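Local structure of glucokinase (Enterococcus faecalis, 2QM1) at residues K6-G10 against A21-T25; S78-E82 against A113-D117; F207-L213 against D236-M241. The protein probably phosphorylates glucose at the expense of ATP, as a ROK-family glucokinase that binds zinc and magnesium ions. All blocks are in the same frame, centred on the assembly; numbering follows the deposited sequence. Where two conformers were deposited one is given.

Contact 1: residues K6-G10 against A21-T25; sequences KKIIG and AILTT
Lys6 meets Thr25 just before the strand pairing starts, its CB lying 3.6 Å from Thr25 CG2, while the rest of its long chain leads away from the partner. Lys7 lays its aliphatic part obliquely against Ile22, CD coming within 3.9 Å of Ile22 CG2; the ammonium continues past to a salt bridge with Asp67, so one residue serves both greasy and charged surroundings. At Ile8 the regular pairing sets in: its N donates to Leu23 O (3.0 Å, 167° at the hydrogen) and its O accepts from Leu23 N. CG1 of Ile8 is flanked by both main-chain neighbours of CA (chi1 57°), and with chi2 extended this sets CD1 3.6 Å from Thr24 O. These segments form a beta hairpin, the opening pair of strands in the five-stranded sheet of an actin-like ATPase domain, and in relatives the turn joining them approaches the ATP phosphates. Ile9 turns to the other face, running side by side with Ile22, CG1 to CG1 3.9 Å; two beta-branched residues suit extended backbone and fill the layer that Phe68 and Ile71 also line. Gly10 ends the walk, exchanging two bonds with Ala21: its N reaches Ala21 O at 2.8 Å and Ala21 N returns to Gly10 O. On the face of Ile8, Ala21 and Leu23, helix 310-318 packs over all three, and Leu23 CD1 lies 4.2 Å from Gly10 N.

Contact 2: residues S78-E82 against A113-D117; sequences SVDIE and ALDND
Val79 packs one methyl on the Leu114 side chain and the other on the main chain where Asp115 passes into Asn116, at a meeting of two strands from different sheets in the actin-like ATPase fold. Strand 113-116 belongs to the edge strand of the five-stranded sheet, whereas strand 78-80 pairs with strand 85-87 in a small hairpin. The axes come no closer than 5.9 Å and no direct hydrogen bond joins the two segments; Val79 and Ile81 bridge them with their side chains, against backbone as much as side chain. The dense part belongs to Val79. CG1 lies anti to the backbone N (chi1 174°), and its 3.5 Å approach to Leu114 CD2 is tight but doubtful, because Leu114 has two conformers; CG2 rests 3.7 Å from Asp115 C. A short, branched valine suits this close approach of side chain to backbone. The solvent side is looser: exposed Ile81 sends only CD1 inward, 3.5 Å from Leu114 O and 3.3 Å from Asp115 OD2. A water forms a long link there, donating a hydrogen bond to Ile81 O and accepting a weak one from Leu114 N at 3.4 Å. The second segment also reaches the metal site: Asn116, the N-cap of helix 117-128, binds a magnesium ion together with Asn119 and Gly148. Asp115 is held by both carboxylate oxygens, OD2 by His158 and OD1 by Asn119, and OD1 also takes Asn116 N on its anti lone pair at 2.6 Å.

Contact 3: residues F207-L213 against D236-M241; sequences FAGDSEL and DHFALM
Asp236 OD2 is gripped by Phe238 N at 2.9 Å and more weakly by Ala239 N, while OD1 of the same carboxylate reaches across to Leu213 N, 3.2 Å away and nearly along the C-O bond. Phe238 N meets OD2 on the anti side, 21° out of the carboxylate plane; these bonds make Asp236 the N-cap of helix 237-261. Its CG is trans to the main-chain N (chi1 -174°), which carries the carboxylate out to Leu213. Leu213 lies in the first turn of helix 212-218, whose own N-cap is Ser211, its OG bonded to Lys214 N. Two helix starts are therefore set side by side, and small or short polar residues suit them because they can fold back on bare amide groups. Apolar packing flanks the carboxylate. Leu213 CD2 presses on Ala239 CB at 3.5 Å, a methyl small enough to admit it, and Leu213 crosses Phe238 at about a right angle. Farther along, Phe207 offers one ring face to Phe238 CB, 4.0 Å from the ring centroid in a CH-pi contact, and the methyl CE of selenomethionine Met241 meets its edge. The two phenyl planes are inclined at 47°. With N-terminal amides of both helices directed at a single carboxylate, its negative charge is probably stabilised and the start of each helix is tied to the other.

The contacts come in sequence order without overlap. The first two share the five-stranded sheet, contact 1 joining strands 7-13 and 17-24 and contact 2 using the edge strand 112-116; their centres lie about 19 Å apart, and helix 310-318 touches both. Contact 3 stands on the opposite side of the chain's centre, about 48 Å from contact 1 and 43 Å from contact 2, centre to centre, among helices 212-218 and 237-261. The latter helix leads into strand 265-269 of the second sheet. This spread is consistent with the two-lobed actin-like fold, with the magnesium site at contact 2, far from contact 3.

Contact 1: residues K6-G10 against A21-T25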
ATOM      1  N   LYS B   6      -5.838 -33.178 -13.725  1.00 40.38           N
ATOM      2  CA  LYS B   6      -6.375 -32.236 -12.738  1.00 39.11           C
ATOM      3  C   LYS B   6      -6.765 -30.959 -13.411  1.00 38.92           C
ATOM      4  O   LYS B   6      -6.032 -30.475 -14.292  1.00 39.04           O
ATOM      5  CB  LYS B   6      -5.337 -31.863 -11.691  1.00 38.44           C
ATOM      6  CG  LYS B   6      -4.643 -33.003 -10.898  1.00 40.74           C
ATOM      7  CD  LYS B   6      -5.521 -34.150 -10.562  1.00 41.74           C
ATOM      8  CE  LYS B   6      -6.541 -33.864  -9.487  1.00 48.12           C
ATOM      9  NZ  LYS B   6      -6.940 -35.208  -8.867  1.00 47.09           N
ATOM     10  N   LYS B   7      -7.876 -30.406 -12.949  1.00 37.93           N
ATOM     11  CA  LYS B   7      -8.498 -29.191 -13.471  1.00 38.02           C
ATOM     12  C   LYS B   7      -8.910 -28.258 -12.325  1.00 38.36           C
ATOM     13  O   LYS B   7      -9.147 -28.695 -11.186  1.00 34.90           O
ATOM     14  CB  LYS B   7      -9.721 -29.533 -14.326  1.00 37.85           C
ATOM     15  CG  LYS B   7      -9.436 -30.471 -15.565  1.00 38.24           C
ATOM     16  CD  LYS B   7     -10.752 -30.907 -16.219  1.00 39.91           C
ATOM     17  CE  LYS B   7     -10.554 -31.859 -17.452  1.00 42.04           C
ATOM     18  NZ  LYS B   7      -9.885 -33.130 -17.024  1.00 40.61           N
ATOM     19  N   ILE B   8      -8.926 -26.964 -12.628  1.00 37.85           N
ATOM     20  CA  ILE B   8      -9.434 -25.957 -11.692  1.00 39.36           C
ATOM     21  C   ILE B   8     -10.475 -25.159 -12.497  1.00 40.96           C
ATOM     22  O   ILE B   8     -10.403 -25.095 -13.736  1.00 40.59           O
ATOM     23  CB  ILE B   8      -8.289 -25.059 -11.109  1.00 39.02           C
ATOM     24  CG1 ILE B   8      -7.533 -24.392 -12.255  1.00 37.76           C
ATOM     25  CG2 ILE B   8      -7.298 -25.899 -10.290  1.00 39.21           C
ATOM     26  CD1 ILE B   8      -6.259 -23.797 -11.846  1.00 37.65           C
ATOM     27  N   ILE B   9     -11.481 -24.660 -11.788  1.00 40.62           N
ATOM     28  CA  ILE B   9     -12.529 -23.841 -12.379  1.00 39.29           C
ATOM     29  C   ILE B   9     -12.357 -22.396 -11.888  1.00 39.01           C
ATOM     30  O   ILE B   9     -12.191 -22.147 -10.686  1.00 38.34           O
ATOM     31  CB  ILE B   9     -13.947 -24.384 -12.009  1.00 38.60           C
ATOM     32  CG1 ILE B   9     -14.187 -25.760 -12.641  1.00 38.50           C
ATOM     33  CG2 ILE B   9     -15.066 -23.345 -12.459  1.00 40.75           C
ATOM     34  CD1 ILE B   9     -15.350 -26.587 -12.033  1.00 36.19           C
ATOM     35  N   GLY B  10     -12.403 -21.446 -12.813  1.00 38.64           N
ATOM     36  CA  GLY B  10     -12.474 -20.020 -12.415  1.00 38.65           C
ATOM     37  C   GLY B  10     -13.808 -19.393 -12.797  1.00 39.29           C
ATOM     38  O   GLY B  10     -14.358 -19.702 -13.836  1.00 39.63           O
ATOM     39  N   ALA B  21     -14.305 -20.597 -16.637  1.00 37.05           N
ATOM     40  CA  ALA B  21     -13.341 -21.371 -17.410  1.00 38.26           C
ATOM     41  C   ALA B  21     -12.910 -22.556 -16.614  1.00 38.50           C
ATOM     42  O   ALA B  21     -12.950 -22.513 -15.392  1.00 38.63           O
ATOM     43  CB  ALA B  21     -12.122 -20.561 -17.785  1.00 36.31           C
ATOM     44  N   ILE B  22     -12.449 -23.562 -17.354  1.00 38.33           N
ATOM     45  CA  ILE B  22     -11.787 -24.723 -16.835  1.00 39.25           C
ATOM     46  C   ILE B  22     -10.368 -24.695 -17.355  1.00 39.23           C
ATOM     47  O   ILE B  22     -10.116 -24.524 -18.554  1.00 37.90           O
ATOM     48  CB  ILE B  22     -12.490 -26.012 -17.250  1.00 39.45           C
ATOM     49  CG1 ILE B  22     -13.840 -26.133 -16.521  1.00 37.68           C
ATOM     50  CG2 ILE B  22     -11.623 -27.195 -16.916  1.00 40.75           C
ATOM     51  CD1 ILE B  22     -14.754 -27.092 -17.180  1.00 37.81           C
ATOM     52  N   LEU B  23      -9.436 -24.863 -16.430  1.00 38.57           N
ATOM     53  CA  LEU B  23      -8.056 -24.648 -16.764  1.00 38.97           C
ATOM     54  C   LEU B  23      -7.239 -25.794 -16.250  1.00 39.05           C
ATOM     55  O   LEU B  23      -7.668 -26.480 -15.321  1.00 39.02           O
ATOM     56  CB  LEU B  23      -7.590 -23.344 -16.092  1.00 37.89           C
ATOM     57  CG  LEU B  23      -8.148 -21.991 -16.552  1.00 41.34           C
ATOM     58  CD1 LEU B  23      -9.357 -21.556 -15.748  1.00 41.33           C
ATOM     59  CD2 LEU B  23      -7.092 -20.885 -16.442  1.00 41.69           C
ATOM     60  N   THR B  24      -6.055 -25.998 -16.825  1.00 39.34           N
ATOM     61  CA  THR B  24      -5.084 -26.932 -16.230  1.00 39.67           C
ATOM     62  C   THR B  24      -4.542 -26.282 -14.971  1.00 40.25           C
ATOM     63  O   THR B  24      -4.668 -25.048 -14.795  1.00 39.48           O
ATOM     64  CB  THR B  24      -3.861 -27.198 -17.144  1.00 38.94           C
ATOM     65  OG1 THR B  24      -3.124 -25.981 -17.287  1.00 41.63           O
ATOM     66  CG2 THR B  24      -4.280 -27.702 -18.536  1.00 38.49           C
ATOM     67  N   THR B  25      -3.928 -27.090 -14.100  1.00 40.91           N
ATOM     68  CA  THR B  25      -3.357 -26.550 -12.886  1.00 42.11           C
ATOM     69  C   THR B  25      -2.209 -25.596 -13.173  1.00 43.51           C
ATOM     70  O   THR B  25      -1.859 -24.845 -12.306  1.00 44.25           O
ATOM     71  CB  THR B  25      -2.903 -27.624 -11.863  1.00 42.76           C
ATOM     72  OG1 THR B  25      -1.859 -28.426 -12.436  1.00 43.58           O
ATOM     73  CG2 THR B  25      -4.118 -28.536 -11.373  1.00 39.62           C
TER
HETATM   74  O   HOH W   1      -3.686 -30.181 -14.903  1.00 29.28           O

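Contact 2: residues S78-E82 against A113-D117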
ATOM      1  N   SER B  78     -16.810  -6.402  -1.396  1.00 45.06           N
ATOM      2  CA  SER B  78     -15.671  -6.745  -0.572  1.00 45.90           C
ATOM      3  C   SER B  78     -15.825  -8.128   0.097  1.00 44.87           C
ATOM      4  O   SER B  78     -16.917  -8.562   0.459  1.00 42.91           O
ATOM      5  CB  SER B  78     -15.303  -5.607   0.371  1.00 46.68           C
ATOM      6  OG  SER B  78     -15.618  -5.894   1.696  1.00 51.64           O
ATOM      7  N   VAL B  79     -14.717  -8.841   0.189  1.00 44.27           N
ATOM      8  CA  VAL B  79     -14.793 -10.239   0.548  1.00 43.28           C
ATOM      9  C   VAL B  79     -14.036 -10.484   1.836  1.00 44.89           C
ATOM     10  O   VAL B  79     -12.881 -10.105   1.948  1.00 45.47           O
ATOM     11  CB  VAL B  79     -14.245 -11.158  -0.628  1.00 43.55           C
ATOM     12  CG1 VAL B  79     -14.184 -12.647  -0.207  1.00 41.03           C
ATOM     13  CG2 VAL B  79     -15.133 -11.006  -1.894  1.00 37.69           C
ATOM     14  N   ASP B  80     -14.691 -11.145   2.789  1.00 44.95           N
ATOM     15  CA  ASP B  80     -14.029 -11.673   3.969  1.00 46.66           C
ATOM     16  C   ASP B  80     -13.613 -13.094   3.557  1.00 47.23           C
ATOM     17  O   ASP B  80     -14.465 -13.962   3.330  1.00 45.18           O
ATOM     18  CB  ASP B  80     -14.982 -11.710   5.176  1.00 47.87           C
ATOM     19  CG  ASP B  80     -14.265 -12.015   6.473  1.00 50.15           C
ATOM     20  OD1 ASP B  80     -13.305 -12.793   6.432  1.00 49.49           O
ATOM     21  OD2 ASP B  80     -14.657 -11.457   7.529  1.00 55.22           O
ATOM     22  N   ILE B  81     -12.305 -13.259   3.401  1.00 47.40           N
ATOM     23  CA  ILE B  81     -11.660 -14.471   2.969  1.00 51.00           C
ATOM     24  C   ILE B  81     -11.905 -15.604   3.962  1.00 51.94           C
ATOM     25  O   ILE B  81     -12.305 -16.683   3.561  1.00 53.32           O
ATOM     26  CB  ILE B  81     -10.120 -14.221   2.776  1.00 51.04           C
ATOM     27  CG1 ILE B  81      -9.882 -13.092   1.753  1.00 52.42           C
ATOM     28  CG2 ILE B  81      -9.369 -15.514   2.472  1.00 51.93           C
ATOM     29  CD1 ILE B  81     -10.311 -13.417   0.330  1.00 55.00           C
ATOM     30  N   GLU B  82     -11.672 -15.352   5.250  1.00 53.24           N
ATOM     31  CA  GLU B  82     -11.911 -16.357   6.278  1.00 54.83           C
ATOM     32  C   GLU B  82     -13.385 -16.794   6.255  1.00 53.74           C
ATOM     33  O   GLU B  82     -13.673 -17.978   6.265  1.00 54.88           O
ATOM     34  CB  GLU B  82     -11.506 -15.848   7.682  1.00 55.91           C
ATOM     35  CG  GLU B  82     -11.221 -17.014   8.665  1.00 62.26           C
ATOM     36  CD  GLU B  82     -11.725 -16.785  10.077  1.00 70.55           C
ATOM     37  OE1 GLU B  82     -12.966 -16.776  10.292  1.00 74.36           O
ATOM     38  OE2 GLU B  82     -10.868 -16.644  10.989  1.00 75.82           O
ATOM     39  N   ALA B 113     -13.072 -21.047  -3.217  1.00 39.47           N
ATOM     40  CA  ALA B 113     -12.474 -19.871  -2.661  1.00 40.48           C
ATOM     41  C   ALA B 113     -12.975 -18.675  -3.458  1.00 41.29           C
ATOM     42  O   ALA B 113     -13.312 -18.795  -4.628  1.00 40.60           O
ATOM     43  CB  ALA B 113     -10.935 -19.944  -2.711  1.00 39.89           C
ATOM     44  N   LEU B 114     -13.089 -17.523  -2.823  0.50 41.27           N
ATOM     45  CA  LEU B 114     -13.509 -16.378  -3.609  0.50 41.78           C
ATOM     46  C   LEU B 114     -12.767 -15.152  -3.186  0.50 42.04           C
ATOM     47  O   LEU B 114     -12.214 -15.072  -2.087  0.50 41.68           O
ATOM     48  CB  LEU B 114     -15.039 -16.153  -3.535  0.50 41.69           C
ATOM     49  CG  LEU B 114     -15.622 -15.389  -2.336  0.50 41.84           C
ATOM     50  CD1 LEU B 114     -17.120 -15.403  -2.398  0.50 38.10           C
ATOM     51  CD2 LEU B 114     -15.127 -15.923  -0.997  0.50 40.07           C
ATOM     52  N   ASP B 115     -12.780 -14.176  -4.072  1.00 42.36           N
ATOM     53  CA  ASP B 115     -12.081 -12.926  -3.805  1.00 43.05           C
ATOM     54  C   ASP B 115     -12.730 -11.798  -4.582  1.00 41.01           C
ATOM     55  O   ASP B 115     -13.636 -12.019  -5.349  1.00 41.16           O
ATOM     56  CB  ASP B 115     -10.538 -13.025  -4.004  1.00 41.76           C
ATOM     57  CG  ASP B 115      -9.748 -12.093  -3.042  1.00 46.55           C
ATOM     58  OD1 ASP B 115     -10.137 -10.886  -2.824  1.00 45.88           O
ATOM     59  OD2 ASP B 115      -8.754 -12.598  -2.471  1.00 45.51           O
ATOM     60  N   ASN B 116     -12.317 -10.590  -4.298  1.00 41.75           N
ATOM     61  CA  ASN B 116     -12.819  -9.430  -5.034  1.00 41.23           C
ATOM     62  C   ASN B 116     -12.423  -9.532  -6.519  1.00 41.96           C
ATOM     63  O   ASN B 116     -11.387 -10.095  -6.844  1.00 40.19           O
ATOM     64  CB  ASN B 116     -12.258  -8.177  -4.404  1.00 41.65           C
ATOM     65  CG  ASN B 116     -12.395  -7.003  -5.290  1.00 40.08           C
ATOM     66  OD1 ASN B 116     -13.461  -6.393  -5.350  1.00 44.08           O
ATOM     67  ND2 ASN B 116     -11.374  -6.724  -6.049  1.00 37.85           N
ATOM     68  N   ASP B 117     -13.225  -8.945  -7.404  1.00 42.56           N
ATOM     69  CA  ASP B 117     -13.050  -9.151  -8.836  1.00 43.85           C
ATOM     70  C   ASP B 117     -11.756  -8.570  -9.420  1.00 43.71           C
ATOM     71  O   ASP B 117     -11.083  -9.256 -10.175  1.00 43.97           O
ATOM     72  CB  ASP B 117     -14.289  -8.710  -9.631  1.00 44.51           C
ATOM     73  CG  ASP B 117     -14.653  -7.226  -9.433  1.00 46.16           C
ATOM     74  OD1 ASP B 117     -14.094  -6.558  -8.538  1.00 47.84           O
ATOM     75  OD2 ASP B 117     -15.560  -6.740 -10.164  1.00 47.92           O
TER
HETATM   76  O   HOH W   2     -12.968 -17.789   0.527  1.00 40.73           O

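Contact 3: residues F207-L213 against D236-M241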
ATOM      1  N   PHE B 207     -10.820  25.199 -24.405  1.00 59.02           N
ATOM      2  CA  PHE B 207     -10.297  24.960 -25.731  1.00 59.28           C
ATOM      3  C   PHE B 207     -11.118  25.758 -26.723  1.00 59.71           C
ATOM      4  O   PHE B 207     -12.253  25.392 -27.039  1.00 59.65           O
ATOM      5  CB  PHE B 207     -10.300  23.462 -26.056  1.00 59.08           C
ATOM      6  CG  PHE B 207      -9.614  23.123 -27.342  1.00 58.38           C
ATOM      7  CD1 PHE B 207     -10.338  22.975 -28.511  1.00 57.58           C
ATOM      8  CD2 PHE B 207      -8.240  22.968 -27.392  1.00 58.72           C
ATOM      9  CE1 PHE B 207      -9.693  22.673 -29.716  1.00 58.47           C
ATOM     10  CE2 PHE B 207      -7.596  22.671 -28.596  1.00 58.50           C
ATOM     11  CZ  PHE B 207      -8.321  22.525 -29.749  1.00 58.14           C
ATOM     12  N   ALA B 208     -10.519  26.855 -27.193  1.00 60.32           N
ATOM     13  CA  ALA B 208     -11.147  27.811 -28.110  1.00 60.85           C
ATOM     14  C   ALA B 208     -11.156  27.359 -29.577  1.00 61.00           C
ATOM     15  O   ALA B 208     -11.858  27.966 -30.407  1.00 62.26           O
ATOM     16  CB  ALA B 208     -10.484  29.216 -27.975  1.00 60.64           C
ATOM     17  N   GLY B 209     -10.378  26.322 -29.904  1.00 60.63           N
ATOM     18  CA  GLY B 209     -10.304  25.799 -31.287  1.00 59.15           C
ATOM     19  C   GLY B 209     -11.449  24.844 -31.587  1.00 58.19           C
ATOM     20  O   GLY B 209     -12.451  24.829 -30.856  1.00 58.27           O
ATOM     21  N   ASP B 210     -11.341  24.079 -32.668  0.50 57.68           N
ATOM     22  CA  ASP B 210     -12.253  22.948 -32.852  0.50 56.91           C
ATOM     23  C   ASP B 210     -11.588  21.711 -33.421  0.50 56.41           C
ATOM     24  O   ASP B 210     -10.574  21.770 -34.127  0.50 56.59           O
ATOM     25  CB  ASP B 210     -13.538  23.286 -33.625  0.50 56.76           C
ATOM     26  CG  ASP B 210     -14.651  22.256 -33.377  0.50 56.13           C
ATOM     27  OD1 ASP B 210     -15.122  22.137 -32.228  0.50 53.23           O
ATOM     28  OD2 ASP B 210     -15.049  21.558 -34.334  0.50 57.28           O
ATOM     29  N   SER B 211     -12.220  20.593 -33.102  1.00 55.72           N
ATOM     30  CA  SER B 211     -11.700  19.288 -33.365  1.00 54.09           C
ATOM     31  C   SER B 211     -12.875  18.319 -33.462  1.00 52.83           C
ATOM     32  O   SER B 211     -13.950  18.592 -32.952  1.00 52.06           O
ATOM     33  CB  SER B 211     -10.764  18.910 -32.219  1.00 53.98           C
ATOM     34  OG  SER B 211     -11.454  18.598 -31.007  1.00 54.46           O
ATOM     35  N   GLU B 212     -12.669  17.177 -34.100  1.00 51.68           N
ATOM     36  CA  GLU B 212     -13.724  16.193 -34.135  1.00 50.96           C
ATOM     37  C   GLU B 212     -14.148  15.715 -32.753  1.00 49.25           C
ATOM     38  O   GLU B 212     -15.341  15.443 -32.538  1.00 49.98           O
ATOM     39  CB  GLU B 212     -13.382  15.005 -35.034  1.00 51.99           C
ATOM     40  CG  GLU B 212     -14.636  14.428 -35.706  1.00 54.67           C
ATOM     41  CD  GLU B 212     -14.340  13.674 -36.985  1.00 60.41           C
ATOM     42  OE1 GLU B 212     -13.749  12.572 -36.886  1.00 64.55           O
ATOM     43  OE2 GLU B 212     -14.706  14.169 -38.079  1.00 61.09           O
ATOM     44  N   LEU B 213     -13.186  15.613 -31.830  1.00 46.67           N
ATOM     45  CA  LEU B 213     -13.481  15.155 -30.486  1.00 43.88           C
ATOM     46  C   LEU B 213     -14.316  16.179 -29.698  1.00 43.09           C
ATOM     47  O   LEU B 213     -15.271  15.805 -29.002  1.00 42.93           O
ATOM     48  CB  LEU B 213     -12.213  14.788 -29.685  1.00 44.16           C
ATOM     49  CG  LEU B 213     -12.518  14.405 -28.210  1.00 42.91           C
ATOM     50  CD1 LEU B 213     -13.539  13.286 -28.123  1.00 42.32           C
ATOM     51  CD2 LEU B 213     -11.305  14.073 -27.356  1.00 42.72           C
ATOM     52  N   ASP B 236      -5.214  15.103 -32.616  1.00 53.75           N
ATOM     53  CA  ASP B 236      -6.304  16.001 -32.203  1.00 52.78           C
ATOM     54  C   ASP B 236      -5.911  16.770 -30.946  1.00 52.50           C
ATOM     55  O   ASP B 236      -5.783  16.182 -29.847  1.00 51.86           O
ATOM     56  CB  ASP B 236      -7.582  15.172 -31.949  1.00 52.83           C
ATOM     57  CG  ASP B 236      -8.822  16.023 -31.646  1.00 53.54           C
ATOM     58  OD1 ASP B 236      -9.951  15.571 -31.977  1.00 53.22           O
ATOM     59  OD2 ASP B 236      -8.684  17.117 -31.065  1.00 53.24           O
ATOM     60  N   HIS B 237      -5.719  18.084 -31.116  1.00 51.75           N
ATOM     61  CA  HIS B 237      -5.185  18.930 -30.055  1.00 51.55           C
ATOM     62  C   HIS B 237      -6.096  18.906 -28.798  1.00 50.58           C
ATOM     63  O   HIS B 237      -5.614  19.037 -27.679  1.00 51.03           O
ATOM     64  CB  HIS B 237      -4.977  20.363 -30.554  1.00 51.91           C
ATOM     65  CG  HIS B 237      -3.811  20.544 -31.486  1.00 54.69           C
ATOM     66  ND1 HIS B 237      -3.229  19.511 -32.188  1.00 58.07           N
ATOM     67  CD2 HIS B 237      -3.156  21.668 -31.872  1.00 57.82           C
ATOM     68  CE1 HIS B 237      -2.245  19.980 -32.936  1.00 58.65           C
ATOM     69  NE2 HIS B 237      -2.179  21.288 -32.762  1.00 58.84           N
ATOM     70  N   PHE B 238      -7.398  18.685 -28.987  1.00 48.77           N
ATOM     71  CA  PHE B 238      -8.289  18.585 -27.849  1.00 47.41           C
ATOM     72  C   PHE B 238      -8.151  17.245 -27.150  1.00 47.42           C
ATOM     73  O   PHE B 238      -7.992  17.208 -25.941  1.00 47.77           O
ATOM     74  CB  PHE B 238      -9.767  18.885 -28.198  1.00 46.92           C
ATOM     75  CG  PHE B 238     -10.680  18.884 -26.981  1.00 44.22           C
ATOM     76  CD1 PHE B 238     -10.453  19.774 -25.921  1.00 43.03           C
ATOM     77  CD2 PHE B 238     -11.753  17.998 -26.894  1.00 43.56           C
ATOM     78  CE1 PHE B 238     -11.254  19.782 -24.785  1.00 41.47           C
ATOM     79  CE2 PHE B 238     -12.584  17.994 -25.776  1.00 40.87           C
ATOM     80  CZ  PHE B 238     -12.333  18.892 -24.703  1.00 45.01           C
ATOM     81  N   ALA B 239      -8.225  16.152 -27.901  1.00 47.16           N
ATOM     82  CA  ALA B 239      -7.945  14.831 -27.351  1.00 46.84           C
ATOM     83  C   ALA B 239      -6.634  14.773 -26.570  1.00 46.72           C
ATOM     84  O   ALA B 239      -6.507  14.021 -25.606  1.00 46.95           O
ATOM     85  CB  ALA B 239      -7.961  13.795 -28.430  1.00 46.08           C
ATOM     86  N   LEU B 240      -5.664  15.574 -26.985  1.00 46.65           N
ATOM     87  CA  LEU B 240      -4.331  15.554 -26.376  1.00 46.68           C
ATOM     88  C   LEU B 240      -4.342  16.279 -25.030  1.00 46.69           C
ATOM     89  O   LEU B 240      -3.568  15.935 -24.130  1.00 46.56           O
ATOM     90  CB  LEU B 240      -3.291  16.198 -27.320  1.00 47.16           C
ATOM     91  CG  LEU B 240      -2.862  15.357 -28.528  1.00 46.97           C
ATOM     92  CD1 LEU B 240      -2.183  16.198 -29.623  1.00 49.55           C
ATOM     93  CD2 LEU B 240      -1.971  14.194 -28.029  1.00 49.02           C
HETATM   94  N   MSE B 241      -5.189  17.301 -24.929  1.00 46.50           N
HETATM   95  CA  MSE B 241      -5.412  18.028 -23.685  1.00 48.03           C
HETATM   96  C   MSE B 241      -6.115  17.122 -22.661  1.00 46.29           C
HETATM   97  O   MSE B 241      -5.718  17.120 -21.489  1.00 46.01           O
HETATM   98  CB  MSE B 241      -6.225  19.296 -23.957  1.00 48.04           C
HETATM   99  CG  MSE B 241      -6.287  20.313 -22.814  1.00 50.29           C
HETATM  100 SE   MSE B 241      -7.524  21.813 -23.163  0.55 55.71          SE
HETATM  101  CE  MSE B 241      -6.227  22.877 -24.140  1.00 44.85           C
TER